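Local coordinates for malonyl acyl carrier protein transacylase (Streptococcus pneumoniae, PDB 3IM8), which probably transfers the malonyl group from coenzyme A to the holo acyl carrier protein, supplying malonyl units for fatty acid synthesis, at residues A[18-21]-A[22-25]; A[295-298]-A[299-302]. One frame throughout, in Å; residues are numbered along the deposited sequence.

Overall arrangement
Contact 1 (18-25) comes near the start of the chain and contact 2 (295-302) close to its end, yet their centres lie about 11 Å apart, on the same side of the chain's centre. Contact 1 spans all of the short helix 20-25; contact 2 is the start of helix 297-304, which follows strand 290-294, an outermost strand of the four-stranded parallel sheet, after two residues. The helices meet at their N-terminal ends, where Asp-21 OD2 lies 2.9 Å from Gln-297 N in a probable hydrogen bond and Phe-22 packs on Gln-297 and Leu-300. Regions near the two ends of the chain thus meet here, away from the predicted active-site residues Ser-90 and His-199.

Contact 1 of 2, residues A[18-21]-A[22-25]; sequences MGRD and FYDQ
Arg-20 and Asp-24, one turn apart on helix 20-25, form an i to i+4 salt bridge at the start of this short helix. The grip is side-on with two nitrogens. NE of Arg-20 donates to OD2 of Asp-24 at 2.9 Å, almost straight (175°). NH1 of Arg-20 reaches OD1 of Asp-24 at 2.8 Å on its syn lone pair. The guanidinium and carboxylate planes stand 48° apart, so the fit is not flat: OD2 lies in the guanidinium plane, but OD1 is tilted from it. A bend at chi2 brings the arginine chain round to its partner. NH2 has a second anionic partner, Asp-49, tying this turn to helix 44-50.

Among the aromatic contacts, Tyr-23 places CD2 over one face of the guanidinium, 4.1 Å from Arg-20 CZ. Its hydroxyl bonds to Asp-34 of helix 27-40. Phe-22 packs on Ile-72 and Leu-75 of helix 58-78.

Backbone bonds wind the first turn. Gly-19 is the N-cap, and its positive phi suits a residue without CB; its O accepts from Tyr-23 N at 2.9 Å. Arg-20 O takes Asp-24 N, and Asp-21 O takes Gln-25 N at a longer 3.3 Å.

Asp-21 folds its carboxylate back over its own helix end. With CG set between the backbone N and carbonyl carbon (chi1 53°), OD1 of Asp-21 accepts from Phe-22 N at 2.8 Å, from above the carboxylate plane, and lies over one face of the Phe-22 ring, 3.8 Å from its CG.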
loop_
_atom_site.group_PDB
_atom_site.type_symbol
_atom_site.label_atom_id
_atom_site.label_comp_id
_atom_site.label_asym_id
_atom_site.label_seq_id
_atom_site.Cartn_x
_atom_site.Cartn_y
_atom_site.Cartn_z
ATOM N N MET A 18 7.495 7.955 13.553
ATOM C CA MET A 18 6.039 7.840 13.302
ATOM C C MET A 18 5.320 7.023 14.384
ATOM O O MET A 18 5.812 5.982 14.838
ATOM C CB MET A 18 5.766 7.253 11.925
ATOM C CG MET A 18 6.401 5.864 11.748
ATOM S SD MET A 18 6.067 5.170 10.165
ATOM C CE MET A 18 6.513 3.482 10.539
ATOM N N GLY A 19 4.174 7.512 14.824
ATOM C CA GLY A 19 3.419 6.807 15.840
ATOM C C GLY A 19 3.925 6.967 17.269
ATOM O O GLY A 19 3.330 6.395 18.199
ATOM N N ARG A 20 5.026 7.683 17.473
ATOM C CA ARG A 20 5.626 7.738 18.833
ATOM C C ARG A 20 4.730 8.481 19.832
ATOM O O ARG A 20 4.612 8.053 20.991
ATOM C CB ARG A 20 7.048 8.370 18.832
ATOM C CG ARG A 20 7.651 8.526 20.265
ATOM C CD ARG A 20 8.274 7.239 20.709
ATOM N NE ARG A 20 8.280 7.111 22.167
ATOM C CZ ARG A 20 9.090 6.291 22.862
ATOM N NH1 ARG A 20 8.961 6.213 24.178
ATOM N NH2 ARG A 20 10.030 5.539 22.250
ATOM N N ASP A 21 4.132 9.607 19.401
ATOM C CA ASP A 21 3.117 10.317 20.212
ATOM C C ASP A 21 1.990 9.370 20.706
ATOM O O ASP A 21 1.702 9.272 21.931
ATOM C CB ASP A 21 2.572 11.558 19.468
ATOM C CG ASP A 21 2.045 11.262 18.039
ATOM O OD1 ASP A 21 2.093 10.131 17.543
ATOM O OD2 ASP A 21 1.579 12.212 17.377
ATOM N N PHE A 22 1.391 8.640 19.774
ATOM C CA PHE A 22 0.357 7.664 20.116
ATOM C C PHE A 22 0.905 6.605 21.051
ATOM O O PHE A 22 0.208 6.227 21.983
ATOM C CB PHE A 22 -0.193 6.984 18.876
ATOM C CG PHE A 22 -0.959 7.894 17.978
ATOM C CD1 PHE A 22 -1.657 9.008 18.493
ATOM C CD2 PHE A 22 -1.040 7.630 16.601
ATOM C CE1 PHE A 22 -2.407 9.815 17.631
ATOM C CE2 PHE A 22 -1.793 8.453 15.748
ATOM C CZ PHE A 22 -2.455 9.539 16.261
ATOM N N TYR A 23 2.142 6.145 20.808
ATOM C CA TYR A 23 2.765 5.044 21.566
ATOM C C TYR A 23 2.893 5.304 23.073
ATOM O O TYR A 23 2.557 4.417 23.890
ATOM C CB TYR A 23 4.132 4.628 20.948
ATOM C CG TYR A 23 4.953 3.550 21.687
ATOM C CD1 TYR A 23 4.979 2.226 21.213
ATOM C CD2 TYR A 23 5.752 3.871 22.819
ATOM C CE1 TYR A 23 5.738 1.236 21.842
ATOM C CE2 TYR A 23 6.542 2.860 23.480
ATOM C CZ TYR A 23 6.513 1.573 22.957
ATOM O OH TYR A 23 7.203 0.597 23.519
ATOM N N ASP A 24 3.365 6.499 23.422
ATOM C CA ASP A 24 3.514 6.920 24.801
ATOM C C ASP A 24 2.168 7.189 25.505
ATOM O O ASP A 24 2.007 6.931 26.724
ATOM C CB ASP A 24 4.402 8.158 24.842
ATOM C CG ASP A 24 5.827 7.842 24.504
ATOM O OD1 ASP A 24 6.333 6.826 24.980
ATOM O OD2 ASP A 24 6.460 8.605 23.775
ATOM N N GLN A 25 1.201 7.665 24.725
ATOM C CA GLN A 25 -0.075 8.150 25.247
ATOM C C GLN A 25 -1.166 7.084 25.359
ATOM O O GLN A 25 -2.013 7.172 26.225
ATOM C CB GLN A 25 -0.620 9.265 24.381
ATOM C CG GLN A 25 -1.980 9.696 24.864
ATOM C CD GLN A 25 -2.227 11.114 24.568
ATOM O OE1 GLN A 25 -1.496 11.724 23.794
ATOM N NE2 GLN A 25 -3.264 11.677 25.174
#

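Contact 2 of 2, residues A[295-298]-A[299-302]; sequences EDQA and SLVA
Ser-299 and Asp-296 lock together the tight end of this contact. A single oxygen, OD1 of Asp-296, accepts twice from the serine: from the Ser-299 backbone N at 3.0 Å, nearly straight (166°), and from the Ser-299 hydroxyl OG at 2.7 Å. The two donors come from opposite faces of the carboxylate plane. With OG set between the backbone N and the carbonyl carbon (chi1 53°), the buried hydroxyl faces back toward the loop, where it also accepts from Glu-295 N at 2.8 Å; OG therefore joins the cap to the residue before it. Next along the chain, Asp-296 O receives Leu-300 N, starting the helical bonding.

The other side is looser. Ala-298, Val-301 and Ala-302 face solvent, held mainly by the backbone bonds Val-301 N to Gln-297 O and Ala-302 N to Ala-298 O. Gln-297 and Leu-300 run side by side, NE2 of Gln-297 lying 3.6 Å from CD1 of Leu-300. Glu-295 has its OE1 bonded to Gly-275 N. An aspartate at the N-cap accepting from the amide three residues on is the classic side-chain cap of an alpha-helix N-terminus, here opening helix 297-304.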
loop_
_atom_site.group_PDB
_atom_site.type_symbol
_atom_site.label_atom_id
_atom_site.label_comp_id
_atom_site.label_asym_id
_atom_site.label_seq_id
_atom_site.Cartn_x
_atom_site.Cartn_y
_atom_site.Cartn_z
ATOM N N GLU A 295 -2.549 10.234 11.374
ATOM C CA GLU A 295 -1.162 9.707 11.491
ATOM C C GLU A 295 -0.438 10.160 12.786
ATOM O O GLU A 295 0.617 9.629 13.121
ATOM C CB GLU A 295 -0.316 10.138 10.277
ATOM C CG GLU A 295 -0.028 11.628 10.289
ATOM C CD GLU A 295 0.841 12.074 9.160
ATOM O OE1 GLU A 295 1.578 11.250 8.591
ATOM O OE2 GLU A 295 0.751 13.257 8.799
ATOM N N ASP A 296 -1.014 11.141 13.498
ATOM C CA ASP A 296 -0.399 11.795 14.678
ATOM C C ASP A 296 -1.462 12.485 15.593
ATOM O O ASP A 296 -2.662 12.411 15.321
ATOM C CB ASP A 296 0.717 12.783 14.262
ATOM C CG ASP A 296 0.213 13.935 13.396
ATOM O OD1 ASP A 296 -1.014 14.107 13.272
ATOM O OD2 ASP A 296 1.041 14.643 12.778
ATOM N N GLN A 297 -1.045 13.132 16.677
ATOM C CA GLN A 297 -2.013 13.641 17.666
ATOM C C GLN A 297 -2.872 14.692 17.016
ATOM O O GLN A 297 -4.112 14.648 17.107
ATOM C CB GLN A 297 -1.360 14.184 18.969
ATOM C CG GLN A 297 -2.409 14.337 20.144
ATOM C CD GLN A 297 -3.030 12.994 20.544
ATOM O OE1 GLN A 297 -2.380 11.939 20.433
ATOM N NE2 GLN A 297 -4.289 13.016 21.018
ATOM N N ALA A 298 -2.237 15.613 16.296
ATOM C CA ALA A 298 -3.018 16.688 15.624
ATOM C C ALA A 298 -4.118 16.141 14.708
ATOM O O ALA A 298 -5.280 16.528 14.817
ATOM C CB ALA A 298 -2.069 17.637 14.823
ATOM N N SER A 299 -3.749 15.227 13.807
ATOM C CA SER A 299 -4.737 14.633 12.877
ATOM C C SER A 299 -5.834 13.801 13.591
ATOM O O SER A 299 -6.999 13.700 13.106
ATOM C CB SER A 299 -4.033 13.830 11.738
ATOM O OG SER A 299 -3.108 12.844 12.206
ATOM N N LEU A 300 -5.481 13.223 14.740
ATOM C CA LEU A 300 -6.445 12.457 15.554
ATOM C C LEU A 300 -7.527 13.431 16.072
ATOM O O LEU A 300 -8.730 13.173 15.931
ATOM C CB LEU A 300 -5.741 11.780 16.746
ATOM C CG LEU A 300 -6.406 10.655 17.582
ATOM C CD1 LEU A 300 -6.474 10.932 19.051
ATOM C CD2 LEU A 300 -7.757 10.052 17.033
ATOM N N VAL A 301 -7.084 14.548 16.640
ATOM C CA VAL A 301 -7.983 15.602 17.186
ATOM C C VAL A 301 -8.849 16.209 16.088
ATOM O O VAL A 301 -10.040 16.286 16.255
ATOM C CB VAL A 301 -7.216 16.659 17.950
ATOM C CG1 VAL A 301 -8.160 17.854 18.342
ATOM C CG2 VAL A 301 -6.624 16.037 19.199
ATOM N N ALA A 302 -8.260 16.563 14.942
ATOM C CA ALA A 302 -9.032 17.085 13.804
ATOM C C ALA A 302 -10.170 16.143 13.394
ATOM O O ALA A 302 -11.226 16.604 12.987
ATOM C CB ALA A 302 -8.118 17.396 12.605
#